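Local structure of uncharacterized conserved (Bdellovibrio bacteriovorus, 7O21) at residues A[30-35]-A[250-255]; A[40-45]-A[55-60]; A[203-208]-A[243-248]. The protein probably works as a peptidoglycan L,D-carboxypeptidase of the YkuD family, taking part in the cell-wall editing that curves this predatory bacterium. All blocks are in the same frame, centred on the assembly; numbering follows the deposited sequence. Where two conformers were deposited one is given.

Contact 1: A[30-35]-A[250-255]; sequences LLQISE and SQPYIV
The carbonyl oxygen Gln251 O is gripped by two donors of the N-terminal segment: Ser34 OG at 3.0 Å, nearly along the C=O axis, and Glu35 N at 3.2 Å, tilted from the carbonyl plane. This is the loop end of an edge-strand pairing in which strand 30-32 extends the antiparallel sheet of the NTF2-like domain, interrupted by a classic beta bulge: two residues, Leu31 and Gln32, stand opposite the single residue Ile254, whose O accepts Leu31 N and, weakly, Gln32 N. Ile254 N returns a bond to Gln32 O. Beyond the bulge, side chains supply most of the remaining bonds. Gln251 is nearly fully extended to its amide (CG anti to the backbone N, chi1 172°), and NE2 bonds Ile33 O at 2.8 Å, the acceptor lying in the plane of the amide; Gly60 O is a second acceptor for the same nitrogen. The Gln32 amide stacks on that of Gln251, their planes 28° apart, while its NE2 reaches Pro252 O at 3.1 Å on a lone pair and its OE1 accepts a hydrogen bond from Arg191 NH1 of helix 184-206. At the outer end Glu35 OE2 receives Gln251 N at 2.8 Å in an almost linear bond (174°), on the anti side of the carboxylate but out of its plane. On the sheet face of Leu30 and Val255, the Leu30 methyl CD1 meets Val255 CG2. Tyr253 is modelled in two conformers; in one, and so less certainly, Ser34 CB sits 4.0 Å from the ring centroid in a CH-pi contact.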
loop_
_atom_site.group_PDB
_atom_site.type_symbol
_atom_site.label_atom_id
_atom_site.label_comp_id
_atom_site.label_asym_id
_atom_site.label_seq_id
_atom_site.Cartn_x
_atom_site.Cartn_y
_atom_site.Cartn_z
ATOM N N LEU A 30 -8.152 22.935 -5.841
ATOM C CA LEU A 30 -8.680 22.380 -4.599
ATOM C C LEU A 30 -10.085 22.935 -4.445
ATOM O O LEU A 30 -10.271 24.078 -4.014
ATOM C CB LEU A 30 -7.798 22.759 -3.415
ATOM C CG LEU A 30 -8.352 22.368 -2.045
ATOM C CD1 LEU A 30 -8.577 20.858 -1.932
ATOM C CD2 LEU A 30 -7.405 22.838 -0.935
ATOM N N LEU A 31 -11.080 22.130 -4.824
ATOM C CA LEU A 31 -12.446 22.633 -4.895
ATOM C C LEU A 31 -13.259 22.426 -3.623
ATOM O O LEU A 31 -14.135 23.241 -3.331
ATOM C CB LEU A 31 -13.175 22.042 -6.108
ATOM C CG LEU A 31 -12.607 22.556 -7.438
ATOM C CD1 LEU A 31 -13.237 21.813 -8.600
ATOM C CD2 LEU A 31 -12.822 24.057 -7.577
ATOM N N GLN A 32 -13.016 21.357 -2.865
ATOM C CA GLN A 32 -13.810 21.097 -1.669
ATOM C C GLN A 32 -13.041 20.123 -0.789
ATOM O O GLN A 32 -12.307 19.270 -1.293
ATOM C CB GLN A 32 -15.163 20.473 -2.049
ATOM C CG GLN A 32 -16.223 20.531 -0.949
ATOM C CD GLN A 32 -17.612 20.280 -1.495
ATOM O OE1 GLN A 32 -18.416 21.204 -1.629
ATOM N NE2 GLN A 32 -17.888 19.036 -1.848
ATOM N N ILE A 33 -13.208 20.267 0.532
ATOM C CA ILE A 33 -12.649 19.346 1.518
ATOM C C ILE A 33 -13.802 18.553 2.123
ATOM O O ILE A 33 -14.901 19.090 2.320
ATOM C CB ILE A 33 -11.837 20.125 2.578
ATOM C CG1 ILE A 33 -10.627 20.772 1.901
ATOM C CG2 ILE A 33 -11.375 19.220 3.719
ATOM C CD1 ILE A 33 -9.866 21.755 2.775
ATOM N N SER A 34 -13.585 17.264 2.356
ATOM C CA SER A 34 -14.694 16.430 2.808
ATOM C C SER A 34 -15.121 16.825 4.221
ATOM O O SER A 34 -14.302 17.224 5.054
ATOM C CB SER A 34 -14.314 14.954 2.775
ATOM O OG SER A 34 -15.273 14.192 3.484
ATOM N N GLU A 35 -16.429 16.717 4.479
ATOM C CA GLU A 35 -16.950 16.955 5.826
ATOM C C GLU A 35 -16.691 15.784 6.771
ATOM O O GLU A 35 -16.903 15.924 7.987
ATOM C CB GLU A 35 -18.456 17.213 5.786
ATOM C CG GLU A 35 -19.261 15.958 5.454
ATOM C CD GLU A 35 -20.756 16.231 5.358
ATOM O OE1 GLU A 35 -21.263 17.050 6.153
ATOM O OE2 GLU A 35 -21.428 15.646 4.484
ATOM N N SER A 250 -21.279 11.557 1.663
ATOM C CA SER A 250 -20.933 12.732 2.443
ATOM C C SER A 250 -20.296 13.785 1.541
ATOM O O SER A 250 -19.814 13.499 0.438
ATOM C CB SER A 250 -19.972 12.361 3.571
ATOM O OG SER A 250 -18.663 12.099 3.072
ATOM N N GLN A 251 -20.319 15.017 2.004
ATOM C CA GLN A 251 -19.677 16.069 1.243
ATOM C C GLN A 251 -18.248 15.639 0.905
ATOM O O GLN A 251 -17.471 15.333 1.819
ATOM C CB GLN A 251 -19.647 17.364 2.043
ATOM C CG GLN A 251 -18.831 18.439 1.374
ATOM C CD GLN A 251 -18.755 19.669 2.233
ATOM O OE1 GLN A 251 -19.780 20.271 2.564
ATOM N NE2 GLN A 251 -17.543 20.052 2.610
ATOM N N PRO A 252 -17.883 15.563 -0.373
ATOM C CA PRO A 252 -16.606 14.960 -0.753
ATOM C C PRO A 252 -15.438 15.936 -0.811
ATOM O O PRO A 252 -15.597 17.153 -0.920
ATOM C CB PRO A 252 -16.895 14.450 -2.174
ATOM C CG PRO A 252 -17.856 15.451 -2.705
ATOM C CD PRO A 252 -18.761 15.776 -1.538
ATOM N N TYR A 253 -14.228 15.364 -0.692
ATOM C CA TYR A 253 -13.039 16.008 -1.242
ATOM C C TYR A 253 -13.207 16.044 -2.753
ATOM O O TYR A 253 -13.636 15.065 -3.368
ATOM C CB TYR A 253 -11.764 15.177 -1.010
ATOM C CG TYR A 253 -11.108 15.121 0.359
ATOM C CD1 TYR A 253 -10.400 16.196 0.887
ATOM C CD2 TYR A 253 -11.115 13.940 1.078
ATOM C CE1 TYR A 253 -9.770 16.097 2.136
ATOM C CE2 TYR A 253 -10.503 13.841 2.299
ATOM C CZ TYR A 253 -9.817 14.902 2.814
ATOM O OH TYR A 253 -9.230 14.749 4.055
ATOM N N ILE A 254 -12.840 17.166 -3.357
ATOM C CA ILE A 254 -12.809 17.291 -4.815
ATOM C C ILE A 254 -11.536 18.034 -5.188
ATOM O O ILE A 254 -11.334 19.181 -4.763
ATOM C CB ILE A 254 -14.026 18.040 -5.380
ATOM C CG1 ILE A 254 -15.314 17.388 -4.885
ATOM C CG2 ILE A 254 -13.967 18.046 -6.923
ATOM C CD1 ILE A 254 -16.596 18.137 -5.297
ATOM N N VAL A 255 -10.667 17.374 -5.952
ATOM C CA VAL A 255 -9.459 17.981 -6.498
ATOM C C VAL A 255 -9.472 17.763 -8.006
ATOM O O VAL A 255 -9.665 16.637 -8.477
ATOM C CB VAL A 255 -8.189 17.371 -5.883
ATOM C CG1 VAL A 255 -6.948 18.036 -6.459
ATOM C CG2 VAL A 255 -8.212 17.566 -4.382
#

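Contact 2: A[40-45]-A[55-60]; sequences SRYVIL and VFERNG
The Tyr42 ring and the Glu57 side chain run side by side and point the same way, CE1 lying 3.5 Å from Glu57 CD and the carboxylate plane turned 41° from the ring. Over one face of the ring sits Arg41 CG, displaced toward the rim; Phe56 O is near the ring plane at the edge, and a water lies in plane by the hydroxyl. That water joins Tyr42 OH to Glu57 OE1, to which it donates at 2.8 Å. The other carboxylate oxygen, OE2, approaches the Arg41 guanidinium at its edge and in its plane, a weak salt bridge of 3.4 Å to NE. The Arg58 chain bends at chi3 (59°), which places NE; NH1 lies 3.7 Å from Arg41 CB and hydrogen-bonds Ser34 O. On the face of Val43 and Phe56, Leu45 CD2 touches Phe56 CE1 at 3.8 Å, with Pro27 against both side chains. The backbones exchange Val43 N to Phe56 O and Phe56 N to Val43 O, both 2.9 Å, and Arg58 N bonds Arg41 O. This two-way exchange at Val43 and Phe56 marks an antiparallel hydrogen-bonded pair, here in the beta hairpin of strands 42-47 and 52-59 within the YkuD-type catalytic domain.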
loop_
_atom_site.group_PDB
_atom_site.type_symbol
_atom_site.label_atom_id
_atom_site.label_comp_id
_atom_site.label_asym_id
_atom_site.label_seq_id
_atom_site.Cartn_x
_atom_site.Cartn_y
_atom_site.Cartn_z
ATOM N N SER A 40 -9.367 14.114 6.781
ATOM C CA SER A 40 -8.566 15.219 7.294
ATOM C C SER A 40 -9.258 16.532 6.974
ATOM O O SER A 40 -9.634 16.771 5.822
ATOM C CB SER A 40 -7.171 15.201 6.667
ATOM O OG SER A 40 -6.452 16.395 6.980
ATOM N N ARG A 41 -9.429 17.382 7.982
ATOM C CA ARG A 41 -9.990 18.694 7.684
ATOM C C ARG A 41 -8.981 19.641 7.066
ATOM O O ARG A 41 -9.373 20.732 6.635
ATOM C CB ARG A 41 -10.645 19.325 8.915
ATOM C CG ARG A 41 -9.725 19.626 10.069
ATOM C CD ARG A 41 -10.577 19.886 11.330
ATOM N NE ARG A 41 -9.804 20.488 12.410
ATOM C CZ ARG A 41 -9.381 19.839 13.489
ATOM N NH1 ARG A 41 -9.663 18.552 13.659
ATOM N NH2 ARG A 41 -8.681 20.483 14.412
ATOM N N TYR A 42 -7.708 19.247 7.003
ATOM C CA TYR A 42 -6.648 20.056 6.421
ATOM C C TYR A 42 -6.141 19.447 5.119
ATOM O O TYR A 42 -6.089 18.221 4.968
ATOM C CB TYR A 42 -5.462 20.188 7.389
ATOM C CG TYR A 42 -5.839 20.817 8.700
ATOM C CD1 TYR A 42 -6.203 22.159 8.772
ATOM C CD2 TYR A 42 -5.899 20.053 9.853
ATOM C CE1 TYR A 42 -6.570 22.732 9.998
ATOM C CE2 TYR A 42 -6.266 20.615 11.063
ATOM C CZ TYR A 42 -6.600 21.944 11.124
ATOM O OH TYR A 42 -6.962 22.494 12.339
ATOM N N VAL A 43 -5.701 20.318 4.207
ATOM C CA VAL A 43 -5.057 19.924 2.957
ATOM C C VAL A 43 -3.787 20.748 2.824
ATOM O O VAL A 43 -3.823 21.965 3.030
ATOM C CB VAL A 43 -5.977 20.201 1.755
ATOM C CG1 VAL A 43 -5.197 20.103 0.448
ATOM C CG2 VAL A 43 -7.169 19.233 1.760
ATOM N N ILE A 44 -2.681 20.110 2.468
ATOM C CA ILE A 44 -1.428 20.811 2.201
ATOM C C ILE A 44 -1.294 21.013 0.699
ATOM O O ILE A 44 -1.489 20.067 -0.079
ATOM C CB ILE A 44 -0.229 20.034 2.767
ATOM C CG1 ILE A 44 -0.308 19.993 4.305
ATOM C CG2 ILE A 44 1.075 20.671 2.282
ATOM C CD1 ILE A 44 0.740 19.099 4.930
ATOM N N LEU A 45 -0.972 22.244 0.279
ATOM C CA LEU A 45 -0.845 22.589 -1.134
ATOM C C LEU A 45 0.566 23.104 -1.372
ATOM O O LEU A 45 0.998 24.062 -0.716
ATOM C CB LEU A 45 -1.855 23.670 -1.526
ATOM C CG LEU A 45 -1.665 24.257 -2.922
ATOM C CD1 LEU A 45 -1.949 23.212 -3.975
ATOM C CD2 LEU A 45 -2.571 25.478 -3.099
ATOM N N VAL A 55 -1.411 25.622 3.998
ATOM C CA VAL A 55 -2.365 24.742 4.658
ATOM C C VAL A 55 -3.755 25.328 4.477
ATOM O O VAL A 55 -3.983 26.500 4.787
ATOM C CB VAL A 55 -2.039 24.558 6.149
ATOM C CG1 VAL A 55 -3.006 23.561 6.770
ATOM C CG2 VAL A 55 -0.610 24.087 6.320
ATOM N N PHE A 56 -4.677 24.529 3.955
ATOM C CA PHE A 56 -6.072 24.918 3.846
ATOM C C PHE A 56 -6.909 24.075 4.793
ATOM O O PHE A 56 -6.587 22.915 5.075
ATOM C CB PHE A 56 -6.579 24.727 2.407
ATOM C CG PHE A 56 -6.083 25.780 1.464
ATOM C CD1 PHE A 56 -4.815 25.682 0.908
ATOM C CD2 PHE A 56 -6.863 26.886 1.165
ATOM C CE1 PHE A 56 -4.343 26.655 0.049
ATOM C CE2 PHE A 56 -6.384 27.880 0.307
ATOM C CZ PHE A 56 -5.129 27.751 -0.249
ATOM N N GLU A 57 -7.977 24.678 5.308
ATOM C CA GLU A 57 -8.907 24.011 6.205
ATOM C C GLU A 57 -10.318 24.100 5.643
ATOM O O GLU A 57 -10.698 25.088 5.002
ATOM C CB GLU A 57 -8.863 24.595 7.646
ATOM C CG GLU A 57 -9.683 23.776 8.645
ATOM C CD GLU A 57 -9.644 24.302 10.074
ATOM O OE1 GLU A 57 -9.094 25.401 10.289
ATOM O OE2 GLU A 57 -10.165 23.595 10.964
ATOM N N ARG A 58 -11.099 23.060 5.915
ATOM C CA ARG A 58 -12.505 23.055 5.540
ATOM C C ARG A 58 -13.267 24.117 6.322
ATOM O O ARG A 58 -13.085 24.278 7.532
ATOM C CB ARG A 58 -13.106 21.693 5.854
ATOM C CG ARG A 58 -14.532 21.539 5.346
ATOM C CD ARG A 58 -15.208 20.305 5.924
ATOM N NE ARG A 58 -15.257 20.348 7.391
ATOM C CZ ARG A 58 -14.674 19.469 8.205
ATOM N NH1 ARG A 58 -14.002 18.432 7.731
ATOM N NH2 ARG A 58 -14.762 19.626 9.525
ATOM N N ASN A 59 -14.122 24.841 5.628
ATOM C CA ASN A 59 -15.054 25.790 6.243
ATOM C C ASN A 59 -16.403 25.512 5.585
ATOM O O ASN A 59 -16.795 26.187 4.635
ATOM C CB ASN A 59 -14.571 27.222 6.022
ATOM C CG ASN A 59 -15.559 28.256 6.498
ATOM O OD1 ASN A 59 -16.360 28.007 7.389
ATOM N ND2 ASN A 59 -15.503 29.437 5.896
ATOM N N GLY A 60 -17.098 24.493 6.088
ATOM C CA GLY A 60 -18.315 24.056 5.432
ATOM C C GLY A 60 -18.010 23.571 4.027
ATOM O O GLY A 60 -17.152 22.702 3.815
HETATM O O HOH W 1 -7.400 24.934 12.526
#

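Contact 3: A[203-208]-A[243-248]; sequences QAWENQ and EYIKVH
Trp205 and Glu206 both hold CG anti to the backbone N (chi1 -176° and -178°), and from neighbouring places on the last helical turn their side chains reach strand residue Val247 by different means. The indole lies across the valine at about a right angle: methyl CG2 sits over the ring, 4.2 Å from the centroid of the six-membered ring in a CH-pi contact, while CG1 meets the rim atom CE3 at 3.8 Å. Glu206, extended beyond CG, brings OE2 to Val247 N at 2.9 Å and accepts a nearly straight bond (166°) through its anti lone pair, so the carboxylate accepts from a strand amide. The same OE2 has a weak, long ion pair with Arg202, which also bonds Val247 O; these nearby donors would be expected to favour a charged carboxylate. In the NTF2-like domain this is where the end of the long helix 184-206 is laid on the beginning of strand 246-257, with Tyr269 of the next strand against Val247. Ile245 has CG1 in the crowded position between backbone N and carbonyl carbon, and its CD1 touches both Trp205 CD1 at 4.0 Å and Gln208 CG at 3.8 Å. Gln208 leaves the helix with positive phi, and Gln208 N bonds back to Trp205 O at 2.8 Å, part of a Schellman motif. Its NE2 hydrogen-bonds Tyr242 O, just before segment 243-248. One water draws the loop and the helix end together: it donates to Glu206 O at 2.6 Å and accepts from Gln208 NE2 and from Ile245 N, the latter at 3.0 Å.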
loop_
_atom_site.group_PDB
_atom_site.type_symbol
_atom_site.label_atom_id
_atom_site.label_comp_id
_atom_site.label_asym_id
_atom_site.label_seq_id
_atom_site.Cartn_x
_atom_site.Cartn_y
_atom_site.Cartn_z
ATOM N N GLN A 203 -26.900 10.033 -8.884
ATOM C CA GLN A 203 -28.300 9.823 -9.246
ATOM C C GLN A 203 -28.450 8.699 -10.261
ATOM O O GLN A 203 -29.374 7.880 -10.153
ATOM C CB GLN A 203 -28.913 11.117 -9.788
ATOM C CG GLN A 203 -29.301 12.134 -8.724
ATOM C CD GLN A 203 -29.839 13.432 -9.323
ATOM O OE1 GLN A 203 -30.075 13.523 -10.528
ATOM N NE2 GLN A 203 -30.024 14.440 -8.480
ATOM N N ALA A 204 -27.551 8.630 -11.253
ATOM C CA ALA A 204 -27.652 7.577 -12.262
ATOM C C ALA A 204 -27.458 6.205 -11.634
ATOM O O ALA A 204 -28.193 5.255 -11.939
ATOM C CB ALA A 204 -26.641 7.805 -13.384
ATOM N N TRP A 205 -26.481 6.088 -10.741
ATOM C CA TRP A 205 -26.280 4.840 -10.020
ATOM C C TRP A 205 -27.510 4.503 -9.180
ATOM O O TRP A 205 -28.051 3.390 -9.269
ATOM C CB TRP A 205 -25.023 4.989 -9.156
ATOM C CG TRP A 205 -24.623 3.754 -8.418
ATOM C CD1 TRP A 205 -25.128 2.495 -8.575
ATOM C CD2 TRP A 205 -23.624 3.662 -7.396
ATOM N NE1 TRP A 205 -24.511 1.621 -7.709
ATOM C CE2 TRP A 205 -23.581 2.314 -6.976
ATOM C CE3 TRP A 205 -22.767 4.587 -6.788
ATOM C CZ2 TRP A 205 -22.712 1.871 -5.977
ATOM C CZ3 TRP A 205 -21.906 4.140 -5.796
ATOM C CH2 TRP A 205 -21.885 2.793 -5.405
ATOM N N GLU A 206 -27.980 5.460 -8.370
ATOM C CA GLU A 206 -29.120 5.202 -7.493
ATOM C C GLU A 206 -30.374 4.823 -8.276
ATOM O O GLU A 206 -31.131 3.936 -7.856
ATOM C CB GLU A 206 -29.379 6.410 -6.593
ATOM C CG GLU A 206 -30.520 6.199 -5.607
ATOM C CD GLU A 206 -30.636 7.352 -4.627
ATOM O OE1 GLU A 206 -31.225 8.387 -5.004
ATOM O OE2 GLU A 206 -30.119 7.238 -3.498
ATOM N N ASN A 207 -30.631 5.507 -9.394
ATOM C CA ASN A 207 -31.746 5.143 -10.264
ATOM C C ASN A 207 -31.502 3.831 -10.980
ATOM O O ASN A 207 -32.417 3.322 -11.634
ATOM C CB ASN A 207 -31.940 6.230 -11.322
ATOM C CG ASN A 207 -32.634 7.454 -10.788
ATOM O OD1 ASN A 207 -33.424 7.380 -9.840
ATOM N ND2 ASN A 207 -32.356 8.599 -11.404
ATOM N N GLN A 208 -30.292 3.282 -10.879
ATOM C CA GLN A 208 -29.889 2.125 -11.670
ATOM C C GLN A 208 -30.250 2.317 -13.142
ATOM O O GLN A 208 -30.777 1.424 -13.809
ATOM C CB GLN A 208 -30.418 0.826 -11.066
ATOM C CG GLN A 208 -30.000 0.701 -9.609
ATOM C CD GLN A 208 -30.271 -0.662 -9.022
ATOM O OE1 GLN A 208 -29.412 -1.546 -9.024
ATOM N NE2 GLN A 208 -31.480 -0.841 -8.507
ATOM N N GLU A 243 -34.459 -4.110 -6.879
ATOM C CA GLU A 243 -35.047 -3.095 -7.744
ATOM C C GLU A 243 -34.704 -1.681 -7.285
ATOM O O GLU A 243 -34.436 -0.804 -8.115
ATOM C CB GLU A 243 -36.563 -3.277 -7.799
ATOM C CG GLU A 243 -37.243 -2.445 -8.872
ATOM C CD GLU A 243 -38.716 -2.782 -9.028
ATOM O OE1 GLU A 243 -39.083 -3.377 -10.064
ATOM O OE2 GLU A 243 -39.510 -2.442 -8.127
ATOM N N TYR A 244 -34.730 -1.428 -5.981
ATOM C CA TYR A 244 -34.527 -0.086 -5.453
ATOM C C TYR A 244 -33.328 -0.072 -4.520
ATOM O O TYR A 244 -33.234 -0.894 -3.600
ATOM C CB TYR A 244 -35.771 0.424 -4.718
ATOM C CG TYR A 244 -36.973 0.596 -5.619
ATOM C CD1 TYR A 244 -37.045 1.649 -6.522
ATOM C CD2 TYR A 244 -38.032 -0.298 -5.568
ATOM C CE1 TYR A 244 -38.146 1.806 -7.350
ATOM C CE2 TYR A 244 -39.131 -0.149 -6.387
ATOM C CZ TYR A 244 -39.186 0.902 -7.276
ATOM O OH TYR A 244 -40.288 1.043 -8.091
ATOM N N ILE A 245 -32.413 0.866 -4.764
ATOM C CA ILE A 245 -31.261 1.078 -3.899
ATOM C C ILE A 245 -31.180 2.551 -3.525
ATOM O O ILE A 245 -31.816 3.415 -4.135
ATOM C CB ILE A 245 -29.940 0.595 -4.540
ATOM C CG1 ILE A 245 -29.615 1.414 -5.794
ATOM C CG2 ILE A 245 -30.001 -0.902 -4.852
ATOM C CD1 ILE A 245 -28.187 1.205 -6.312
ATOM N N LYS A 246 -30.389 2.822 -2.487
ATOM C CA LYS A 246 -30.127 4.171 -2.009
ATOM C C LYS A 246 -28.618 4.348 -1.943
ATOM O O LYS A 246 -27.922 3.492 -1.390
ATOM C CB LYS A 246 -30.698 4.357 -0.600
ATOM C CG LYS A 246 -32.218 4.502 -0.531
ATOM C CD LYS A 246 -32.732 4.002 0.816
ATOM C CE LYS A 246 -33.380 5.100 1.636
ATOM N NZ LYS A 246 -32.390 5.807 2.500
ATOM N N VAL A 247 -28.118 5.446 -2.507
ATOM C CA VAL A 247 -26.697 5.781 -2.446
ATOM C C VAL A 247 -26.579 7.188 -1.880
ATOM O O VAL A 247 -27.091 8.142 -2.477
ATOM C CB VAL A 247 -26.010 5.701 -3.820
ATOM C CG1 VAL A 247 -24.513 5.998 -3.673
ATOM C CG2 VAL A 247 -26.253 4.343 -4.465
ATOM N N HIS A 248 -25.922 7.321 -0.735
ATOM C CA HIS A 248 -25.719 8.617 -0.107
ATOM C C HIS A 248 -24.229 8.866 0.063
ATOM O O HIS A 248 -23.481 7.962 0.452
ATOM C CB HIS A 248 -26.439 8.676 1.241
ATOM C CG HIS A 248 -27.933 8.640 1.118
ATOM N ND1 HIS A 248 -28.729 7.834 1.902
ATOM C CD2 HIS A 248 -28.772 9.304 0.287
ATOM C CE1 HIS A 248 -29.996 8.006 1.564
ATOM N NE2 HIS A 248 -30.048 8.896 0.588
HETATM O O HOH W 2 -32.783 1.890 -7.536
#

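From the N terminus, strand 30-32 comes first and later pairs with strand 246-257, so contact 1 closes a loop spanning most of the chain. Both other contacts nest inside it, one after the other: contact 2 closes a short hairpin of the catalytic domain, and contact 3 a loop of the NTF2-like domain that leaves from the end of helix 184-206 and returns at the start of strand 246-257. Contacts 1 and 2 touch, their centres about 9 Å apart, where the N-terminal segment lies between the two domains. Contact 3 shares strand 246-257 with contact 1, yet its nearest atoms are about 16 Å from those of contact 2.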